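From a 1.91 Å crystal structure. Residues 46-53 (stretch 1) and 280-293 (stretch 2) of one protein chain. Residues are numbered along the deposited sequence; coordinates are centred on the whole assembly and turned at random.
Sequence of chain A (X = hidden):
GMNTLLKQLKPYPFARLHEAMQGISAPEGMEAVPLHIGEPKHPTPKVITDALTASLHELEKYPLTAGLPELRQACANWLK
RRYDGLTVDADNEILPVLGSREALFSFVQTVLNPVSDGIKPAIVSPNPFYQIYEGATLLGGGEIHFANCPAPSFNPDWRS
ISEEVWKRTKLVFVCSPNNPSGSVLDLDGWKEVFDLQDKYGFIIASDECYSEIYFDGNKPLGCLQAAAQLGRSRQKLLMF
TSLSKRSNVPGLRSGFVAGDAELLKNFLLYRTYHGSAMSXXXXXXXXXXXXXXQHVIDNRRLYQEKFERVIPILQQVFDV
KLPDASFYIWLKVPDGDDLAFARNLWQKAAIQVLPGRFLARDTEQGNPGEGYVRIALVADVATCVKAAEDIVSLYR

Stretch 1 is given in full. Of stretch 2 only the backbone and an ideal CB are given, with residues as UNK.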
ATOM      1  N   LYS A  46      22.736 -10.401  -4.922  1.00 18.70           N
ATOM      2  CA  LYS A  46      22.402 -11.763  -4.552  1.00 19.14           C
ATOM      3  C   LYS A  46      22.108 -11.943  -3.061  1.00 18.82           C
ATOM      4  O   LYS A  46      21.309 -12.797  -2.705  1.00 18.56           O
ATOM      5  CB  LYS A  46      23.532 -12.709  -4.985  1.00 19.54           C
ATOM      6  CG  LYS A  46      23.314 -14.182  -4.666  1.00 21.40           C
ATOM      7  CD  LYS A  46      24.343 -15.076  -5.395  1.00 24.20           C
ATOM      8  CE  LYS A  46      24.650 -16.357  -4.615  1.00 25.75           C
ATOM      9  NZ  LYS A  46      23.442 -17.190  -4.421  1.00 26.72           N
ATOM     10  N   VAL A  47      22.751 -11.165  -2.190  1.00 18.48           N
ATOM     11  CA  VAL A  47      22.498 -11.295  -0.749  1.00 18.33           C
ATOM     12  C   VAL A  47      20.998 -11.099  -0.418  1.00 17.53           C
ATOM     13  O   VAL A  47      20.462 -11.759   0.470  1.00 17.08           O
ATOM     14  CB  VAL A  47      23.377 -10.338   0.105  1.00 18.22           C
ATOM     15  CG1 VAL A  47      23.008  -8.867  -0.110  1.00 18.80           C
ATOM     16  CG2 VAL A  47      23.270 -10.697   1.574  1.00 18.95           C
ATOM     17  N   ILE A  48      20.334 -10.214  -1.160  1.00 17.34           N
ATOM     18  CA  ILE A  48      18.915  -9.931  -0.965  1.00 17.04           C
ATOM     19  C   ILE A  48      18.041 -11.043  -1.583  1.00 16.65           C
ATOM     20  O   ILE A  48      17.111 -11.552  -0.936  1.00 15.66           O
ATOM     21  CB  ILE A  48      18.532  -8.539  -1.543  1.00 17.20           C
ATOM     22  CG1 ILE A  48      19.334  -7.422  -0.856  1.00 18.05           C
ATOM     23  CG2 ILE A  48      17.018  -8.262  -1.393  1.00 17.74           C
ATOM     24  CD1 ILE A  48      19.047  -5.981  -1.398  1.00 17.26           C
ATOM     25  N   THR A  49      18.341 -11.431  -2.824  1.00 15.94           N
ATOM     26  CA  THR A  49      17.504 -12.410  -3.516  1.00 15.87           C
ATOM     27  C   THR A  49      17.625 -13.784  -2.860  1.00 15.41           C
ATOM     28  O   THR A  49      16.638 -14.498  -2.743  1.00 14.36           O
ATOM     29  CB  THR A  49      17.790 -12.465  -5.044  1.00 15.68           C
ATOM     30  OG1 THR A  49      19.173 -12.717  -5.268  1.00 17.47           O
ATOM     31  CG2 THR A  49      17.431 -11.142  -5.708  1.00 17.09           C
ATOM     32  N   ASP A  50      18.821 -14.117  -2.373  1.00 15.65           N
ATOM     33  CA  ASP A  50      19.029 -15.331  -1.587  1.00 15.58           C
ATOM     34  C   ASP A  50      18.106 -15.429  -0.360  1.00 15.16           C
ATOM     35  O   ASP A  50      17.512 -16.482  -0.125  1.00 14.91           O
ATOM     36  CB  ASP A  50      20.479 -15.411  -1.080  1.00 15.96           C
ATOM     37  CG  ASP A  50      21.461 -15.937  -2.120  1.00 17.19           C
ATOM     38  OD1 ASP A  50      21.031 -16.393  -3.202  1.00 17.12           O
ATOM     39  OD2 ASP A  50      22.682 -15.906  -1.829  1.00 18.86           O
ATOM     40  N   ALA A  51      18.023 -14.342   0.418  1.00 14.29           N
ATOM     41  CA  ALA A  51      17.212 -14.300   1.653  1.00 13.96           C
ATOM     42  C   ALA A  51      15.713 -14.401   1.356  1.00 14.28           C
ATOM     43  O   ALA A  51      14.960 -15.053   2.096  1.00 14.42           O
ATOM     44  CB  ALA A  51      17.502 -13.015   2.447  1.00 13.07           C
ATOM     45  N   LEU A  52      15.277 -13.720   0.301  1.00 14.49           N
ATOM     46  CA  LEU A  52      13.889 -13.808  -0.160  1.00 14.70           C
ATOM     47  C   LEU A  52      13.519 -15.254  -0.523  1.00 15.10           C
ATOM     48  O   LEU A  52      12.598 -15.819   0.071  1.00 15.42           O
ATOM     49  CB  LEU A  52      13.640 -12.852  -1.338  1.00 14.80           C
ATOM     50  CG  LEU A  52      12.229 -12.230  -1.407  1.00 14.79           C
ATOM     51  CD1 LEU A  52      12.208 -11.013  -2.312  1.00 14.59           C
ATOM     52  CD2 LEU A  52      11.176 -13.207  -1.817  1.00 17.02           C
ATOM     53  N   THR A  53      14.260 -15.872  -1.449  1.00 14.88           N
ATOM     54  CA  THR A  53      14.010 -17.270  -1.835  1.00 14.74           C
ATOM     55  C   THR A  53      13.979 -18.244  -0.658  1.00 14.95           C
ATOM     56  O   THR A  53      13.102 -19.135  -0.598  1.00 14.87           O
ATOM     57  CB  THR A  53      15.025 -17.749  -2.895  1.00 14.80           C
ATOM     58  OG1 THR A  53      14.740 -17.075  -4.120  1.00 14.84           O
ATOM     59  CG2 THR A  53      14.954 -19.272  -3.141  1.00 15.17           C
ATOM     60  N   UNK A 280       6.203 -11.388   4.698  1.00 12.94           N
ATOM     61  CA  UNK A 280       7.312 -11.831   5.539  1.00 13.03           C
ATOM     62  C   UNK A 280       8.592 -12.112   4.711  1.00 13.38           C
ATOM     63  O   UNK A 280       9.678 -11.658   5.097  1.00 14.11           O
ATOM     64  CB  UNK A 280       6.901 -13.086   6.311  1.00 13.03           C
ATOM     65  N   UNK A 281       8.477 -12.827   3.577  1.00 13.27           N
ATOM     66  CA  UNK A 281       9.692 -12.971   2.746  1.00 13.95           C
ATOM     67  C   UNK A 281      10.336 -11.651   2.311  1.00 14.24           C
ATOM     68  O   UNK A 281      11.567 -11.576   2.214  1.00 14.15           O
ATOM     69  CB  UNK A 281       9.351 -13.780   1.493  1.00 13.95           C
ATOM     70  N   UNK A 282       9.536 -10.610   2.073  1.00 14.27           N
ATOM     71  CA  UNK A 282      10.098  -9.283   1.796  1.00 14.12           C
ATOM     72  C   UNK A 282      10.782  -8.687   3.036  1.00 14.25           C
ATOM     73  O   UNK A 282      11.846  -8.049   2.923  1.00 14.70           O
ATOM     74  CB  UNK A 282       8.998  -8.340   1.305  1.00 14.12           C
ATOM     75  N   UNK A 283      10.205  -8.923   4.216  1.00 13.39           N
ATOM     76  CA  UNK A 283      10.857  -8.549   5.461  1.00 13.74           C
ATOM     77  C   UNK A 283      12.218  -9.247   5.638  1.00 13.87           C
ATOM     78  O   UNK A 283      13.196  -8.622   6.052  1.00 12.46           O
ATOM     79  CB  UNK A 283       9.941  -8.881   6.641  1.00 13.74           C
ATOM     80  N   UNK A 284      12.272 -10.534   5.307  1.00 13.70           N
ATOM     81  CA  UNK A 284      13.518 -11.294   5.413  1.00 14.02           C
ATOM     82  C   UNK A 284      14.598 -10.758   4.449  1.00 14.21           C
ATOM     83  O   UNK A 284      15.765 -10.609   4.824  1.00 13.70           O
ATOM     84  CB  UNK A 284      13.250 -12.773   5.129  1.00 14.02           C
ATOM     85  N   UNK A 285      14.199 -10.517   3.207  1.00 14.32           N
ATOM     86  CA  UNK A 285      15.085  -9.951   2.195  1.00 14.73           C
ATOM     87  C   UNK A 285      15.581  -8.578   2.649  1.00 14.70           C
ATOM     88  O   UNK A 285      16.742  -8.219   2.423  1.00 15.95           O
ATOM     89  CB  UNK A 285      14.370  -9.846   0.847  1.00 14.73           C
ATOM     90  N   UNK A 286      14.711  -7.828   3.325  1.00 14.66           N
ATOM     91  CA  UNK A 286      15.036  -6.484   3.796  1.00 14.94           C
ATOM     92  C   UNK A 286      16.020  -6.501   4.961  1.00 15.10           C
ATOM     93  O   UNK A 286      16.946  -5.693   4.996  1.00 15.24           O
ATOM     94  CB  UNK A 286      13.758  -5.753   4.212  1.00 14.94           C
ATOM     95  N   UNK A 287      15.832  -7.426   5.899  1.00 14.99           N
ATOM     96  CA  UNK A 287      16.812  -7.643   6.973  1.00 15.24           C
ATOM     97  C   UNK A 287      18.197  -7.913   6.372  1.00 15.62           C
ATOM     98  O   UNK A 287      19.196  -7.272   6.749  1.00 15.69           O
ATOM     99  CB  UNK A 287      16.383  -8.807   7.869  1.00 15.24           C
ATOM    100  N   UNK A 288      18.249  -8.828   5.405  1.00 15.27           N
ATOM    101  CA  UNK A 288      19.496  -9.136   4.698  1.00 15.42           C
ATOM    102  C   UNK A 288      20.110  -7.889   4.063  1.00 15.33           C
ATOM    103  O   UNK A 288      21.331  -7.704   4.114  1.00 15.36           O
ATOM    104  CB  UNK A 288      19.244 -10.195   3.622  1.00 15.42           C
ATOM    105  N   UNK A 289      19.265  -7.050   3.467  1.00 15.17           N
ATOM    106  CA  UNK A 289      19.701  -5.808   2.831  1.00 15.81           C
ATOM    107  C   UNK A 289      20.268  -4.787   3.815  1.00 15.75           C
ATOM    108  O   UNK A 289      21.363  -4.284   3.615  1.00 17.12           O
ATOM    109  CB  UNK A 289      18.528  -5.182   2.074  1.00 15.81           C
ATOM    110  N   UNK A 290      19.518  -4.465   4.865  1.00 16.39           N
ATOM    111  CA  UNK A 290      19.973  -3.505   5.860  1.00 15.95           C
ATOM    112  C   UNK A 290      21.210  -3.993   6.616  1.00 16.33           C
ATOM    113  O   UNK A 290      22.047  -3.175   6.995  1.00 16.06           O
ATOM    114  CB  UNK A 290      18.844  -3.209   6.849  1.00 15.95           C
ATOM    115  N   UNK A 291      21.325  -5.306   6.825  1.00 16.20           N
ATOM    116  CA  UNK A 291      22.466  -5.904   7.524  1.00 17.00           C
ATOM    117  C   UNK A 291      23.767  -5.886   6.715  1.00 17.31           C
ATOM    118  O   UNK A 291      24.843  -5.937   7.296  1.00 17.69           O
ATOM    119  CB  UNK A 291      22.130  -7.348   7.900  1.00 17.00           C
ATOM    120  N   UNK A 292      23.680  -5.868   5.392  1.00 17.29           N
ATOM    121  CA  UNK A 292      24.868  -5.942   4.541  1.00 17.48           C
ATOM    122  C   UNK A 292      25.280  -4.577   4.007  1.00 17.49           C
ATOM    123  O   UNK A 292      24.444  -3.820   3.508  1.00 17.69           O
ATOM    124  CB  UNK A 292      24.618  -6.897   3.372  1.00 17.48           C
ATOM    125  N   UNK A 293      26.572  -4.273   4.086  1.00 17.54           N
ATOM    126  CA  UNK A 293      27.097  -3.051   3.493  1.00 17.72           C
ATOM    127  C   UNK A 293      27.947  -3.282   2.243  1.00 17.74           C
ATOM    128  O   UNK A 293      28.173  -2.331   1.493  1.00 16.17           O
ATOM    129  CB  UNK A 293      27.928  -2.301   4.536  1.00 17.72           C
TER

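Residues 46-53 form a helix, and most of the second stretch is another, running roughly antiparallel: the N-to-C directions differ by 149° and the axes approach to 7.6 Å. Helices this close favour small side chains at facing positions.

Position 280 has nothing of the first stretch near its ideal CB; it is Ile280. At 281 the CB lies sideways, 3.8 Å from Leu52 CD2, so a compact apolar group suits. In the first turn of the helix the backbone N need not donate a helical hydrogen bond, and the phi of -56° suits proline. Pro281 is found, its CB 3.9 Å from Leu52 CD2, while its O lies 3.7 Å from Leu52 CG.

Position 282 points away and 283 is out of reach, so many types would fit; they are Val282 and Gln283. At 284 the CB points toward the first helix, 4.2 Å from Ala51 O, but a long chain could turn out of the interface. Arg284 does so: its end leads away and its guanidinium is hydrogen-bonded elsewhere in the structure.

Position 285 is the tightest point of the backbone register, its CA 4.7 Å from that of Leu52. The ideal CB already sits 3.7 Å from Ile48 O and 3.8 Å from Leu52 CB, so glycine or alanine is expected. Ala285 fills the place, its CB also packing 3.8 Å from Ile48 CG2.

Position 286 points away and 287 lies sideways without contact, so neither is dictated here. Ser286 turns its hydroxyl back on its own helix, OG donating to Val282 O at 2.6 Å; the other is Ile287.

At 288 the CB points toward the first helix, 3.5 Å from Ala51 CB and 3.7 Å from Val47 O. A small residue suits; Ala288 meets Ala51 methyl to methyl. Position 289 lies sideways, with Ile48 CD1 3.6 Å from its CB; a small apolar group would complement that extended isoleucine, and Ala289 does.

Positions 290 and 291 are out of reach; they hold Trp290 and Asp291. At 292 the backbone leaves helical angles (phi/psi -101/134), and the CB faces Val47 CG1 at 4.3 Å. An apolar group could pack there, as could a short polar one with a partner of its own. Asp292 takes the second course: its side chain caps a backbone N just past the stretch, while OD2 lies 3.9 Å from Val47 CG1. Position 293, out of reach, is Glu293.

Stretch 2, residues 280-293: IPVQRASIAAWDDE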
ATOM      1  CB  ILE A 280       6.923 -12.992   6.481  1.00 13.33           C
ATOM      2  CG1 ILE A 280       5.898 -12.469   7.511  1.00 14.20           C
ATOM      3  CG2 ILE A 280       8.156 -13.486   7.233  1.00 12.26           C
ATOM      4  CD1 ILE A 280       5.207 -13.527   8.347  1.00 14.87           C
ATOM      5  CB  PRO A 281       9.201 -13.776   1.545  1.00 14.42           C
ATOM      6  CG  PRO A 281       8.079 -14.612   2.113  1.00 13.57           C
ATOM      7  CD  PRO A 281       7.380 -13.674   3.082  1.00 13.79           C
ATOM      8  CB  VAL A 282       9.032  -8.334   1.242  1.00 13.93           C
ATOM      9  CG1 VAL A 282       9.590  -6.928   1.072  1.00 13.44           C
ATOM     10  CG2 VAL A 282       8.509  -8.881  -0.109  1.00 15.03           C
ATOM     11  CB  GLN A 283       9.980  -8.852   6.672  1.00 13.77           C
ATOM     12  CG  GLN A 283       8.678  -8.038   6.744  1.00 13.79           C
ATOM     13  CD  GLN A 283       8.029  -8.164   8.114  1.00 14.40           C
ATOM     14  OE1 GLN A 283       8.684  -7.940   9.139  1.00 14.03           O
ATOM     15  NE2 GLN A 283       6.733  -8.507   8.139  1.00 13.43           N
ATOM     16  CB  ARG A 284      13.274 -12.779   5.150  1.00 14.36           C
ATOM     17  CG  ARG A 284      12.257 -13.429   6.084  1.00 15.70           C
ATOM     18  CD  ARG A 284      12.841 -13.842   7.399  1.00 17.08           C
ATOM     19  NE  ARG A 284      11.814 -14.449   8.239  1.00 15.23           N
ATOM     20  CZ  ARG A 284      11.772 -14.374   9.562  1.00 15.41           C
ATOM     21  NH1 ARG A 284      12.717 -13.724  10.244  1.00 16.39           N
ATOM     22  NH2 ARG A 284      10.769 -14.942  10.214  1.00 14.44           N
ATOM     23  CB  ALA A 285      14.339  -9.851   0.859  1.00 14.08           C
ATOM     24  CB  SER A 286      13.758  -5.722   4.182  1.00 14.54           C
ATOM     25  OG  SER A 286      12.860  -5.664   3.068  1.00 15.65           O
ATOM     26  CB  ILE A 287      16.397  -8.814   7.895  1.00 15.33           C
ATOM     27  CG1 ILE A 287      15.184  -8.430   8.746  1.00 16.07           C
ATOM     28  CG2 ILE A 287      17.555  -9.206   8.838  1.00 15.01           C
ATOM     29  CD1 ILE A 287      14.451  -9.631   9.382  1.00 15.83           C
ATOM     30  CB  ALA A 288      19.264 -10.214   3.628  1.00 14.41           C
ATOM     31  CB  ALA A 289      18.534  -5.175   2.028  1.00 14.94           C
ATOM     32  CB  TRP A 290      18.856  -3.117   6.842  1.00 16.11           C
ATOM     33  CG  TRP A 290      17.721  -2.312   6.233  1.00 15.88           C
ATOM     34  CD1 TRP A 290      16.437  -2.714   6.078  1.00 15.30           C
ATOM     35  CD2 TRP A 290      17.789  -0.982   5.687  1.00 15.14           C
ATOM     36  NE1 TRP A 290      15.693  -1.726   5.480  1.00 16.89           N
ATOM     37  CE2 TRP A 290      16.500  -0.652   5.230  1.00 15.85           C
ATOM     38  CE3 TRP A 290      18.814  -0.046   5.538  1.00 16.30           C
ATOM     39  CZ2 TRP A 290      16.204   0.568   4.633  1.00 16.64           C
ATOM     40  CZ3 TRP A 290      18.511   1.182   4.949  1.00 17.90           C
ATOM     41  CH2 TRP A 290      17.213   1.475   4.511  1.00 17.22           C
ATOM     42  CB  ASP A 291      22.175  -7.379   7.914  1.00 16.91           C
ATOM     43  CG  ASP A 291      21.312  -7.516   9.158  1.00 16.91           C
ATOM     44  OD1 ASP A 291      21.045  -6.520   9.867  1.00 17.11           O
ATOM     45  OD2 ASP A 291      20.885  -8.647   9.444  1.00 18.83           O
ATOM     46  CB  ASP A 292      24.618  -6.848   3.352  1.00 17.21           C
ATOM     47  CG  ASP A 292      25.852  -7.024   2.499  1.00 18.09           C
ATOM     48  OD1 ASP A 292      26.838  -7.541   3.034  1.00 21.52           O
ATOM     49  OD2 ASP A 292      25.854  -6.622   1.315  1.00 15.73           O
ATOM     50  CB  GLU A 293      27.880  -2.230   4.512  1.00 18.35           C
ATOM     51  CG  GLU A 293      27.048  -1.687   5.653  1.00 18.89           C
ATOM     52  CD  GLU A 293      25.897  -0.773   5.219  1.00 19.29           C
ATOM     53  OE1 GLU A 293      26.036   0.006   4.252  1.00 20.31           O
ATOM     54  OE2 GLU A 293      24.840  -0.828   5.877  1.00 20.35           O
TER
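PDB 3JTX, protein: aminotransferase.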